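Local structure of putative gamma-glutamylcyclotransferase YkqA (Bacillus subtilis, 2QIK) at residues Q30-A40 against F107-Q119. The protein is a putative gamma-glutamylcyclotransferase that probably acts on gamma-glutamyl amine substrates. Numbering follows the deposited sequence. Where two conformers were deposited one is given.
Sequences QARTKGSLFAA and FTKISSGDWKEHQ
With CG anti to the carbonyl carbon and beside the backbone N (chi1 -73°), F38 lays its ring against that of F107, whose CG sits between backbone N and carbonyl carbon. The rings stack face to face, centroids 4.1 Å apart and planes inclined by 20°, with F38 CD2 over the centre of the F107 ring. K109 CG lies over the rim of the other F38 face, and its extended chain runs on toward S36, where K109 CE comes 3.7 Å from S36 OG. Replacing F38 by alanine is likely to leave the F107 ring without its stacking partner and K109 CB and CG without the ring they lie against. In the next pair along, A39 and T108 are hydrogen-bonded, A39 N to T108 O at 2.8 Å and T108 N to A39 O at 2.9 Å. I110 N gives L37 O an almost straight bond (177°). On the face shared by L37, A39 and I110, L37 CD2 reaches W115 N at 3.5 Å, packing the start of helix 115-122 beside Y8, a probable substrate-binding residue of this AIG2-like domain. Strand 36-39 is the middle of a three-stranded antiparallel sheet, between 108-110 and 44-47, whose V47 touches both phenylalanines.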
ATOM      1  N   GLN A  30       5.176  -3.942   1.751  1.00  6.92           N
ATOM      2  CA  GLN A  30       5.146  -3.160   0.518  1.00  7.95           C
ATOM      3  C   GLN A  30       6.428  -3.508  -0.244  1.00  7.70           C
ATOM      4  O   GLN A  30       7.548  -3.296   0.221  1.00  9.79           O
ATOM      5  CB  GLN A  30       5.098  -1.668   0.776  1.00  7.88           C
ATOM      6  CG  GLN A  30       3.918  -1.252   1.699  1.00  7.00           C
ATOM      7  CD  GLN A  30       2.562  -1.703   1.229  1.00  7.39           C
ATOM      8  OE1 GLN A  30       2.324  -1.911   0.042  1.00  8.38           O
ATOM      9  NE2 GLN A  30       1.615  -1.818   2.204  1.00  8.64           N
ATOM     10  N   ALA A  31       6.312  -4.124  -1.400  1.00  7.10           N
ATOM     11  CA  ALA A  31       7.474  -4.600  -2.137  1.00  6.36           C
ATOM     12  C   ALA A  31       7.103  -4.802  -3.605  1.00  5.73           C
ATOM     13  O   ALA A  31       5.927  -4.993  -3.920  1.00  6.72           O
ATOM     14  CB  ALA A  31       7.993  -5.908  -1.559  1.00  6.98           C
ATOM     15  N   ARG A  32       8.094  -4.783  -4.471  1.00  5.84           N
ATOM     16  CA  ARG A  32       7.844  -4.976  -5.896  1.00  6.58           C
ATOM     17  C   ARG A  32       9.095  -5.515  -6.573  1.00  5.99           C
ATOM     18  O   ARG A  32      10.210  -5.352  -6.117  1.00  6.80           O
ATOM     19  CB  ARG A  32       7.362  -3.663  -6.594  1.00  7.36           C
ATOM     20  CG  ARG A  32       8.422  -2.629  -6.775  1.00  7.17           C
ATOM     21  CD  ARG A  32       7.875  -1.358  -7.361  1.00  8.43           C
ATOM     22  NE  ARG A  32       8.912  -0.452  -7.763  1.00  9.05           N
ATOM     23  CZ  ARG A  32       8.706   0.697  -8.366  1.00  9.66           C
ATOM     24  NH1 ARG A  32       7.485   1.105  -8.633  1.00 12.20           N
ATOM     25  NH2 ARG A  32       9.737   1.395  -8.747  1.00 12.43           N
ATOM     26  N   THR A  33       8.860  -6.089  -7.742  1.00  6.04           N
ATOM     27  CA  THR A  33       9.944  -6.498  -8.642  1.00  7.22           C
ATOM     28  C   THR A  33       9.521  -6.266 -10.075  1.00  6.29           C
ATOM     29  O   THR A  33       8.366  -6.427 -10.423  1.00  7.54           O
ATOM     30  CB  THR A  33      10.348  -7.934  -8.367  1.00  7.59           C
ATOM     31  OG1 THR A  33      11.631  -8.237  -8.908  1.00 10.41           O
ATOM     32  CG2 THR A  33       9.370  -8.970  -8.812  1.00  9.80           C
ATOM     33  N   LYS A  34      10.463  -5.926 -10.939  1.00  8.33           N
ATOM     34  CA  LYS A  34      10.162  -5.614 -12.318  1.00  7.89           C
ATOM     35  C   LYS A  34       9.706  -6.918 -13.034  1.00  9.16           C
ATOM     36  O   LYS A  34      10.405  -7.944 -12.979  1.00 10.30           O
ATOM     37  CB  LYS A  34      11.353  -4.997 -13.037  1.00  8.70           C
ATOM     38  CG  LYS A  34      11.021  -4.679 -14.489  1.00 10.69           C
ATOM     39  CD  LYS A  34      11.942  -3.654 -15.121  1.00  9.83           C
ATOM     40  CE  LYS A  34      11.678  -2.203 -14.726  1.00 11.54           C
ATOM     41  NZ  LYS A  34      12.735  -1.318 -15.170  1.00 10.77           N
ATOM     42  N   GLY A  35       8.560  -6.844 -13.711  1.00  8.42           N
ATOM     43  CA  GLY A  35       7.961  -7.984 -14.337  1.00  8.89           C
ATOM     44  C   GLY A  35       6.506  -7.790 -14.542  1.00  8.42           C
ATOM     45  O   GLY A  35       5.990  -6.727 -14.256  1.00 10.49           O
ATOM     46  N   SER A  36       5.821  -8.820 -15.058  1.00  9.14           N
ATOM     47  CA  SER A  36       4.399  -8.737 -15.317  1.00  9.09           C
ATOM     48  C   SER A  36       3.666  -9.842 -14.537  1.00  9.34           C
ATOM     49  O   SER A  36       4.158 -10.931 -14.385  1.00  9.63           O
ATOM     50  CB  SER A  36       4.149  -8.946 -16.772  1.00 10.41           C
ATOM     51  OG  SER A  36       4.657  -7.880 -17.547  1.00 13.86           O
ATOM     52  N   LEU A  37       2.462  -9.525 -14.118  1.00  9.04           N
ATOM     53  CA  LEU A  37       1.527 -10.411 -13.412  1.00  8.79           C
ATOM     54  C   LEU A  37       0.372 -10.776 -14.327  1.00  9.25           C
ATOM     55  O   LEU A  37      -0.147  -9.913 -14.988  1.00 10.74           O
ATOM     56  CB  LEU A  37       0.990  -9.645 -12.196  1.00  8.13           C
ATOM     57  CG  LEU A  37       0.062 -10.465 -11.319  1.00  9.06           C
ATOM     58  CD1 LEU A  37       0.727 -11.604 -10.612  1.00 11.20           C
ATOM     59  CD2 LEU A  37      -0.590  -9.561 -10.274  1.00  9.72           C
ATOM     60  N   PHE A  38       0.035 -12.062 -14.338  1.00 10.82           N
ATOM     61  CA  PHE A  38      -1.038 -12.584 -15.159  1.00 13.52           C
ATOM     62  C   PHE A  38      -1.986 -13.391 -14.300  1.00 14.26           C
ATOM     63  O   PHE A  38      -1.594 -14.129 -13.404  1.00 14.73           O
ATOM     64  CB  PHE A  38      -0.443 -13.523 -16.222  1.00 14.52           C
ATOM     65  CG  PHE A  38       0.301 -12.798 -17.312  1.00 14.79           C
ATOM     66  CD1 PHE A  38       1.565 -12.416 -17.149  1.00 17.38           C
ATOM     67  CD2 PHE A  38      -0.350 -12.508 -18.503  1.00 16.28           C
ATOM     68  CE1 PHE A  38       2.211 -11.702 -18.198  1.00 18.57           C
ATOM     69  CE2 PHE A  38       0.284 -11.803 -19.510  1.00 19.84           C
ATOM     70  CZ  PHE A  38       1.487 -11.386 -19.333  1.00 19.08           C
ATOM     71  N   ALA A  39      -3.232 -13.358 -14.665  1.00 17.68           N
ATOM     72  CA  ALA A  39      -4.184 -14.356 -14.117  1.00 20.26           C
ATOM     73  C   ALA A  39      -4.159 -15.534 -15.121  1.00 23.47           C
ATOM     74  O   ALA A  39      -4.414 -15.316 -16.274  1.00 24.93           O
ATOM     75  CB  ALA A  39      -5.554 -13.775 -14.131  1.00 23.32           C
ATOM     76  N   ALA A  40      -3.792 -16.725 -14.668  1.00 24.41           N
ATOM     77  CA  ALA A  40      -3.775 -17.979 -15.395  1.00 24.80           C
ATOM     78  C   ALA A  40      -4.756 -18.828 -14.604  1.00 26.93           C
ATOM     79  O   ALA A  40      -5.671 -18.228 -14.032  1.00 29.74           O
ATOM     80  CB  ALA A  40      -2.341 -18.592 -15.408  1.00 25.55           C
ATOM     81  N   PHE A 107      -3.230 -16.854 -20.570  1.00 28.58           N
ATOM     82  CA  PHE A 107      -3.572 -16.075 -19.378  1.00 28.17           C
ATOM     83  C   PHE A 107      -3.728 -14.600 -19.731  1.00 25.75           C
ATOM     84  O   PHE A 107      -3.530 -14.226 -20.902  1.00 25.78           O
ATOM     85  CB  PHE A 107      -2.504 -16.292 -18.389  1.00 29.21           C
ATOM     86  CG  PHE A 107      -1.125 -16.143 -18.965  1.00 28.34           C
ATOM     87  CD1 PHE A 107      -0.058 -16.454 -18.186  1.00 31.76           C
ATOM     88  CD2 PHE A 107      -0.890 -15.622 -20.224  1.00 32.04           C
ATOM     89  CE1 PHE A 107       1.160 -16.334 -18.621  1.00 29.90           C
ATOM     90  CE2 PHE A 107       0.392 -15.469 -20.687  1.00 32.67           C
ATOM     91  CZ  PHE A 107       1.417 -15.795 -19.886  1.00 29.99           C
ATOM     92  N   THR A 108      -4.126 -13.772 -18.765  1.00 22.26           N
ATOM     93  CA  THR A 108      -4.454 -12.411 -19.036  1.00 21.91           C
ATOM     94  C   THR A 108      -3.648 -11.507 -18.109  1.00 17.53           C
ATOM     95  O   THR A 108      -3.640 -11.688 -16.866  1.00 18.95           O
ATOM     96  CB  THR A 108      -5.954 -12.102 -18.886  1.00 24.37           C
ATOM     97  OG1 THR A 108      -6.378 -12.134 -17.554  1.00 31.92           O
ATOM     98  CG2 THR A 108      -6.760 -13.177 -19.418  1.00 24.29           C
ATOM     99  N   LYS A 109      -3.038 -10.487 -18.677  1.00 16.16           N
ATOM    100  CA  LYS A 109      -2.206  -9.604 -17.883  1.00 13.99           C
ATOM    101  C   LYS A 109      -3.055  -8.733 -16.930  1.00 13.72           C
ATOM    102  O   LYS A 109      -4.117  -8.239 -17.281  1.00 16.83           O
ATOM    103  CB  LYS A 109      -1.395  -8.632 -18.834  1.00 16.16           C
ATOM    104  CG  LYS A 109      -0.382  -7.759 -18.059  1.00 16.37           C
ATOM    105  CD  LYS A 109       0.643  -7.026 -18.938  1.00 20.21           C
ATOM    106  CE  LYS A 109       1.528  -6.005 -18.166  1.00 20.65           C
ATOM    107  NZ  LYS A 109       2.449  -5.283 -19.088  1.00 26.78           N
ATOM    108  N   ILE A 110      -2.508  -8.520 -15.710  1.00 12.81           N
ATOM    109  CA  ILE A 110      -3.057  -7.621 -14.703  0.50 13.70           C
ATOM    110  C   ILE A 110      -2.237  -6.334 -14.782  1.00 13.13           C
ATOM    111  O   ILE A 110      -1.095  -6.296 -14.377  1.00 12.34           O
ATOM    112  CB  ILE A 110      -2.943  -8.245 -13.263  0.50 13.54           C
ATOM    113  CG1 ILE A 110      -3.501  -9.682 -13.175  0.50 17.76           C
ATOM    114  CG2 ILE A 110      -3.595  -7.399 -12.286  0.50 13.06           C
ATOM    115  CD1 ILE A 110      -4.875  -9.920 -13.634  0.50 20.51           C
ATOM    116  N   SER A 111      -2.816  -5.276 -15.373  1.00 16.15           N
ATOM    117  CA  SER A 111      -2.089  -4.038 -15.606  1.00 17.23           C
ATOM    118  C   SER A 111      -1.423  -3.429 -14.409  1.00 14.11           C
ATOM    119  O   SER A 111      -0.310  -2.897 -14.474  1.00 16.84           O
ATOM    120  CB  SER A 111      -2.982  -2.988 -16.335  1.00 20.56           C
ATOM    121  OG  SER A 111      -3.663  -2.199 -15.410  1.00 29.93           O
ATOM    122  N   SER A 112      -2.097  -3.522 -13.267  1.00 12.07           N
ATOM    123  CA  SER A 112      -1.588  -2.917 -12.050  1.00 10.18           C
ATOM    124  C   SER A 112      -0.379  -3.646 -11.448  1.00  9.59           C
ATOM    125  O   SER A 112       0.335  -3.110 -10.573  1.00  9.74           O
ATOM    126  CB  SER A 112      -2.616  -2.822 -10.949  1.00 12.05           C
ATOM    127  OG  SER A 112      -2.936  -4.132 -10.509  1.00 10.09           O
ATOM    128  N   GLY A 113      -0.169  -4.878 -11.881  1.00  8.04           N
ATOM    129  CA  GLY A 113       0.817  -5.705 -11.298  1.00  7.28           C
ATOM    130  C   GLY A 113       0.515  -6.165  -9.877  1.00  6.00           C
ATOM    131  O   GLY A 113       1.381  -6.742  -9.208  1.00  7.02           O
ATOM    132  N   ASP A 114      -0.710  -5.960  -9.416  1.00  6.34           N
ATOM    133  CA  ASP A 114      -1.043  -6.147  -8.010  1.00  6.19           C
ATOM    134  C   ASP A 114      -2.286  -6.987  -7.902  1.00  6.27           C
ATOM    135  O   ASP A 114      -3.389  -6.580  -8.273  1.00  6.71           O
ATOM    136  CB  ASP A 114      -1.189  -4.764  -7.337  1.00  6.51           C
ATOM    137  CG  ASP A 114      -1.331  -4.860  -5.841  1.00  7.44           C
ATOM    138  OD1 ASP A 114      -0.828  -3.905  -5.176  1.00 10.06           O
ATOM    139  OD2 ASP A 114      -1.955  -5.808  -5.329  1.00  7.35           O
ATOM    140  N   TRP A 115      -2.098  -8.222  -7.388  1.00  5.83           N
ATOM    141  CA  TRP A 115      -3.193  -9.156  -7.316  1.00  6.84           C
ATOM    142  C   TRP A 115      -4.328  -8.696  -6.416  1.00  6.85           C
ATOM    143  O   TRP A 115      -5.487  -8.923  -6.720  1.00  7.51           O
ATOM    144  CB  TRP A 115      -2.623 -10.517  -6.827  1.00  8.55           C
ATOM    145  CG  TRP A 115      -3.595 -11.606  -6.636  1.00 11.32           C
ATOM    146  CD1 TRP A 115      -3.829 -12.312  -5.454  1.00 12.37           C
ATOM    147  CD2 TRP A 115      -4.260 -12.278  -7.618  1.00 13.84           C
ATOM    148  NE1 TRP A 115      -4.713 -13.286  -5.651  1.00 17.03           N
ATOM    149  CE2 TRP A 115      -5.016 -13.321  -6.970  1.00 12.76           C
ATOM    150  CE3 TRP A 115      -4.442 -12.085  -8.964  1.00 17.02           C
ATOM    151  CZ2 TRP A 115      -5.870 -14.194  -7.623  1.00 17.72           C
ATOM    152  CZ3 TRP A 115      -5.314 -13.068  -9.644  1.00 18.68           C
ATOM    153  CH2 TRP A 115      -5.985 -14.032  -8.977  1.00 18.30           C
ATOM    154  N   LYS A 116      -3.990  -8.108  -5.279  1.00  6.97           N
ATOM    155  CA  LYS A 116      -5.046  -7.597  -4.402  1.00  7.39           C
ATOM    156  C   LYS A 116      -5.800  -6.448  -5.020  1.00  6.84           C
ATOM    157  O   LYS A 116      -7.023  -6.352  -4.821  1.00  8.02           O
ATOM    158  CB  LYS A 116      -4.433  -7.213  -3.054  1.00  9.37           C
ATOM    159  CG  LYS A 116      -4.015  -8.264  -2.153  1.00 11.41           C
ATOM    160  CD  LYS A 116      -3.771  -7.871  -0.749  1.00 13.48           C
ATOM    161  CE  LYS A 116      -3.568  -9.081   0.026  1.00 14.42           C
ATOM    162  NZ  LYS A 116      -3.270  -8.833   1.390  1.00 15.34           N
ATOM    163  N   GLU A 117      -5.112  -5.573  -5.715  1.00  6.42           N
ATOM    164  CA  GLU A 117      -5.798  -4.490  -6.408  1.00  7.75           C
ATOM    165  C   GLU A 117      -6.699  -5.085  -7.474  1.00  7.30           C
ATOM    166  O   GLU A 117      -7.863  -4.682  -7.592  1.00  8.37           O
ATOM    167  CB  GLU A 117      -4.747  -3.561  -7.006  1.00  8.07           C
ATOM    168  CG  GLU A 117      -5.303  -2.286  -7.668  1.00  9.50           C
ATOM    169  CD  GLU A 117      -5.747  -2.379  -9.069  1.00  8.58           C
ATOM    170  OE1 GLU A 117      -6.348  -1.370  -9.540  1.00 11.61           O
ATOM    171  OE2 GLU A 117      -5.447  -3.407  -9.708  1.00  9.42           O
ATOM    172  N   HIS A 118      -6.254  -6.128  -8.156  1.00  6.49           N
ATOM    173  CA  HIS A 118      -7.043  -6.763  -9.181  1.00  7.41           C
ATOM    174  C   HIS A 118      -8.281  -7.367  -8.544  1.00  7.03           C
ATOM    175  O   HIS A 118      -9.379  -7.335  -9.123  1.00  8.01           O
ATOM    176  CB  HIS A 118      -6.205  -7.810  -9.909  1.00  9.24           C
ATOM    177  CG  HIS A 118      -7.027  -8.771 -10.740  1.00 15.04           C
ATOM    178  ND1 HIS A 118      -7.262 -10.095 -10.425  1.00 22.65           N
ATOM    179  CD2 HIS A 118      -7.595  -8.565 -11.931  1.00 18.39           C
ATOM    180  CE1 HIS A 118      -8.002 -10.644 -11.378  1.00 20.26           C
ATOM    181  NE2 HIS A 118      -8.224  -9.732 -12.301  1.00 21.25           N
ATOM    182  N   GLN A 119      -8.149  -8.033  -7.403  1.00  7.42           N
ATOM    183  CA  GLN A 119      -9.318  -8.661  -6.732  1.00  8.06           C
ATOM    184  C   GLN A 119     -10.340  -7.608  -6.339  1.00  6.75           C
ATOM    185  O   GLN A 119     -11.512  -7.786  -6.494  1.00  9.00           O
ATOM    186  CB  GLN A 119      -8.856  -9.431  -5.518  1.00  8.46           C
ATOM    187  CG  GLN A 119      -8.039 -10.723  -5.880  1.00  9.53           C
ATOM    188  CD  GLN A 119      -7.506 -11.404  -4.657  1.00  9.95           C
ATOM    189  OE1 GLN A 119      -7.743 -12.634  -4.489  1.00 13.72           O
ATOM    190  NE2 GLN A 119      -6.896 -10.684  -3.803  1.00  8.26           N
TER
HETATM  191  O   HOH W   1       4.132  -7.801 -20.404  1.00 31.28           O
HETATM  192  O   HOH W   2       1.530  -6.873 -14.809  1.00 13.41           O